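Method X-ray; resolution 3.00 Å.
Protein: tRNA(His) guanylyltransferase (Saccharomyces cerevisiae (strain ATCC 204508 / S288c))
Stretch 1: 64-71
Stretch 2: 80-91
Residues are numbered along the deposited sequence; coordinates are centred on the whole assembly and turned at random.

Stretch 1, residues 64-71: KYKNDIIL
Stretch 2 (80-91) SFILKSSTTLFN

A short antiparallel pairing is often secured where its backbone ladder ends, and these two stretches of tRNA(His) guanylyltransferase, burying 618 Å² between them, illustrate how. Backbone bonds come first. Stretch 2 runs as a strand through Leu83, and Ile69 faces Leu83 in a non-hydrogen-bonded antiparallel pair, CA to CA 4.5 Å. Flanking it, Lys84 N donates to Asp68 O (2.8 Å) and Ile70 N to Ile82 O (3.0 Å); beyond the corner at Ile70 (phi/psi -73/-50), Ile82 N reaches Leu71 O at 2.9 Å.

Polar side chains extend the ladder. A type I turn from Lys84 to Thr87, closed by Thr87 N to Lys84 O (2.8 Å), brings the t-rotamer Thr87 back toward stretch 1, where its OG1 donates to OD1 of Asp68 (m) at 3.0 Å. The same OG1 accepts from Leu89 N (3.0 Å), a double role suited to a hydroxyl. Lys84 NZ stays 4.6 Å from Asp68 OD1, beyond a salt bridge.

Apolar packing fills the remainder. Ile69 and Leu83, both m,t, share a sheet face, CG1 to CD2 3.5 Å. Ile70 CD1 meets Ile82 CG2 at 3.5 Å. Past the helix end, buried Tyr65 (phi/psi -102/94, chi1 -29°) takes Leu89 CD2 over one ring face, 4.0 Å from its CD1.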

# COMPACT_ATOMS: atom_id res chain seq x y z
N LYS A 64 -26.75 -6.33 -10.76
CA LYS A 64 -26.70 -5.28 -9.74
C LYS A 64 -25.87 -4.08 -10.18
O LYS A 64 -26.37 -2.96 -10.21
CB LYS A 64 -26.15 -5.83 -8.42
CG LYS A 64 -26.08 -4.81 -7.32
CD LYS A 64 -27.46 -4.41 -6.82
CE LYS A 64 -27.39 -3.37 -5.71
NZ LYS A 64 -28.71 -3.17 -5.08
N TYR A 65 -24.61 -4.30 -10.53
CA TYR A 65 -23.85 -3.27 -11.24
C TYR A 65 -23.76 -3.61 -12.70
O TYR A 65 -22.81 -4.25 -13.14
CB TYR A 65 -22.43 -3.20 -10.67
CG TYR A 65 -22.36 -3.61 -9.23
CD1 TYR A 65 -22.83 -2.77 -8.23
CD2 TYR A 65 -21.99 -4.90 -8.87
CE1 TYR A 65 -22.81 -3.14 -6.91
CE2 TYR A 65 -21.99 -5.30 -7.55
CZ TYR A 65 -22.40 -4.41 -6.58
OH TYR A 65 -22.39 -4.80 -5.26
N LYS A 66 -24.69 -3.06 -13.46
CA LYS A 66 -24.81 -3.34 -14.89
C LYS A 66 -23.91 -2.36 -15.60
O LYS A 66 -23.47 -2.60 -16.72
CB LYS A 66 -26.28 -3.23 -15.33
CG LYS A 66 -26.63 -3.36 -16.81
CD LYS A 66 -28.11 -2.86 -16.99
CE LYS A 66 -28.79 -3.19 -18.34
NZ LYS A 66 -30.23 -2.73 -18.37
N ASN A 67 -23.57 -1.27 -14.91
CA ASN A 67 -22.87 -0.16 -15.54
C ASN A 67 -21.38 -0.39 -15.64
O ASN A 67 -20.76 -0.02 -16.64
CB ASN A 67 -23.10 1.15 -14.77
CG ASN A 67 -24.54 1.60 -14.78
OD1 ASN A 67 -25.22 1.47 -15.79
ND2 ASN A 67 -24.99 2.18 -13.67
N ASP A 68 -20.78 -0.96 -14.60
CA ASP A 68 -19.33 -0.99 -14.52
C ASP A 68 -18.67 -2.34 -14.93
O ASP A 68 -17.43 -2.44 -14.98
CB ASP A 68 -18.93 -0.56 -13.11
CG ASP A 68 -19.61 0.77 -12.68
OD1 ASP A 68 -19.07 1.85 -13.01
OD2 ASP A 68 -20.68 0.73 -12.04
N ILE A 69 -19.49 -3.35 -15.26
CA ILE A 69 -18.97 -4.69 -15.58
C ILE A 69 -18.95 -4.88 -17.10
O ILE A 69 -19.94 -4.59 -17.77
CB ILE A 69 -19.80 -5.79 -14.89
CG1 ILE A 69 -19.82 -5.56 -13.39
CG2 ILE A 69 -19.16 -7.13 -15.09
CD1 ILE A 69 -20.26 -6.74 -12.56
N ILE A 70 -17.80 -5.30 -17.65
CA ILE A 70 -17.71 -5.76 -19.03
C ILE A 70 -18.36 -7.12 -19.10
O ILE A 70 -19.21 -7.39 -19.96
CB ILE A 70 -16.24 -5.85 -19.50
CG1 ILE A 70 -15.47 -4.60 -19.13
CG2 ILE A 70 -16.16 -6.06 -21.00
CD1 ILE A 70 -14.38 -4.86 -18.14
N LEU A 71 -17.94 -7.99 -18.17
CA LEU A 71 -18.42 -9.36 -18.06
C LEU A 71 -17.81 -10.09 -16.89
O LEU A 71 -16.92 -9.57 -16.21
CB LEU A 71 -18.14 -10.14 -19.35
CG LEU A 71 -16.64 -10.31 -19.55
CD1 LEU A 71 -16.16 -11.70 -19.21
CD2 LEU A 71 -16.31 -9.91 -20.95
N SER A 80 -14.95 -14.65 -11.65
CA SER A 80 -14.15 -13.43 -11.88
C SER A 80 -15.01 -12.31 -12.52
O SER A 80 -15.74 -12.57 -13.46
CB SER A 80 -12.93 -13.75 -12.76
OG SER A 80 -12.15 -14.82 -12.25
N PHE A 81 -14.94 -11.08 -12.00
CA PHE A 81 -15.76 -10.00 -12.58
C PHE A 81 -14.89 -8.84 -13.04
O PHE A 81 -14.13 -8.26 -12.25
CB PHE A 81 -16.76 -9.49 -11.58
CG PHE A 81 -17.66 -10.54 -11.00
CD1 PHE A 81 -17.24 -11.32 -9.91
CD2 PHE A 81 -18.95 -10.72 -11.50
CE1 PHE A 81 -18.07 -12.27 -9.34
CE2 PHE A 81 -19.81 -11.67 -10.92
CZ PHE A 81 -19.36 -12.45 -9.84
N ILE A 82 -15.00 -8.52 -14.32
CA ILE A 82 -14.12 -7.58 -14.97
C ILE A 82 -14.81 -6.25 -14.98
O ILE A 82 -15.87 -6.11 -15.57
CB ILE A 82 -13.80 -7.99 -16.39
CG1 ILE A 82 -13.74 -9.51 -16.54
CG2 ILE A 82 -12.46 -7.43 -16.80
CD1 ILE A 82 -12.51 -10.13 -16.00
N LEU A 83 -14.20 -5.28 -14.33
CA LEU A 83 -14.74 -3.93 -14.27
C LEU A 83 -14.02 -3.02 -15.24
O LEU A 83 -12.77 -3.09 -15.39
CB LEU A 83 -14.62 -3.38 -12.86
CG LEU A 83 -15.36 -4.13 -11.76
CD1 LEU A 83 -15.50 -3.23 -10.58
CD2 LEU A 83 -16.73 -4.53 -12.24
N LYS A 84 -14.80 -2.17 -15.91
CA LYS A 84 -14.28 -1.33 -16.97
C LYS A 84 -13.23 -0.36 -16.47
O LYS A 84 -13.40 0.26 -15.42
CB LYS A 84 -15.39 -0.55 -17.63
CG LYS A 84 -16.19 0.31 -16.67
CD LYS A 84 -17.29 1.08 -17.40
CE LYS A 84 -17.88 2.20 -16.56
NZ LYS A 84 -18.72 3.08 -17.42
N SER A 85 -12.20 -0.16 -17.29
CA SER A 85 -11.05 0.70 -16.97
C SER A 85 -11.43 2.08 -16.44
O SER A 85 -10.62 2.76 -15.82
CB SER A 85 -10.20 0.92 -18.22
OG SER A 85 -10.98 1.59 -19.21
N SER A 86 -12.64 2.53 -16.74
CA SER A 86 -13.02 3.86 -16.32
C SER A 86 -13.84 3.89 -15.05
O SER A 86 -14.27 4.97 -14.65
CB SER A 86 -13.80 4.56 -17.43
OG SER A 86 -14.96 3.82 -17.79
N THR A 87 -14.08 2.76 -14.40
CA THR A 87 -15.10 2.74 -13.34
C THR A 87 -14.80 3.59 -12.09
O THR A 87 -13.65 3.71 -11.67
CB THR A 87 -15.38 1.34 -12.87
OG1 THR A 87 -16.37 1.43 -11.83
CG2 THR A 87 -14.12 0.68 -12.35
N THR A 88 -15.84 4.26 -11.58
CA THR A 88 -15.80 5.02 -10.32
C THR A 88 -16.43 4.31 -9.14
O THR A 88 -16.58 4.91 -8.07
CB THR A 88 -16.48 6.37 -10.45
OG1 THR A 88 -17.91 6.17 -10.47
CG2 THR A 88 -16.04 7.06 -11.71
N LEU A 89 -16.87 3.08 -9.34
CA LEU A 89 -17.61 2.36 -8.30
C LEU A 89 -16.91 2.26 -6.92
O LEU A 89 -15.79 1.74 -6.80
CB LEU A 89 -17.94 0.97 -8.80
CG LEU A 89 -18.78 0.16 -7.83
CD1 LEU A 89 -20.00 0.97 -7.43
CD2 LEU A 89 -19.22 -1.11 -8.52
N PHE A 90 -17.61 2.72 -5.89
CA PHE A 90 -17.06 2.76 -4.53
C PHE A 90 -15.80 3.61 -4.53
O PHE A 90 -14.88 3.39 -3.74
CB PHE A 90 -16.74 1.37 -3.99
CG PHE A 90 -17.86 0.38 -4.14
CD1 PHE A 90 -19.17 0.73 -3.85
CD2 PHE A 90 -17.61 -0.90 -4.60
CE1 PHE A 90 -20.21 -0.18 -4.01
CE2 PHE A 90 -18.64 -1.81 -4.74
CZ PHE A 90 -19.94 -1.46 -4.47
N ASN A 91 -15.80 4.57 -5.44
CA ASN A 91 -14.66 5.42 -5.67
C ASN A 91 -13.38 4.59 -5.80
O ASN A 91 -12.34 4.97 -5.26
CB ASN A 91 -14.52 6.45 -4.55
CG ASN A 91 -13.57 7.58 -4.90
OD1 ASN A 91 -13.10 7.70 -6.04
ND2 ASN A 91 -13.30 8.44 -3.92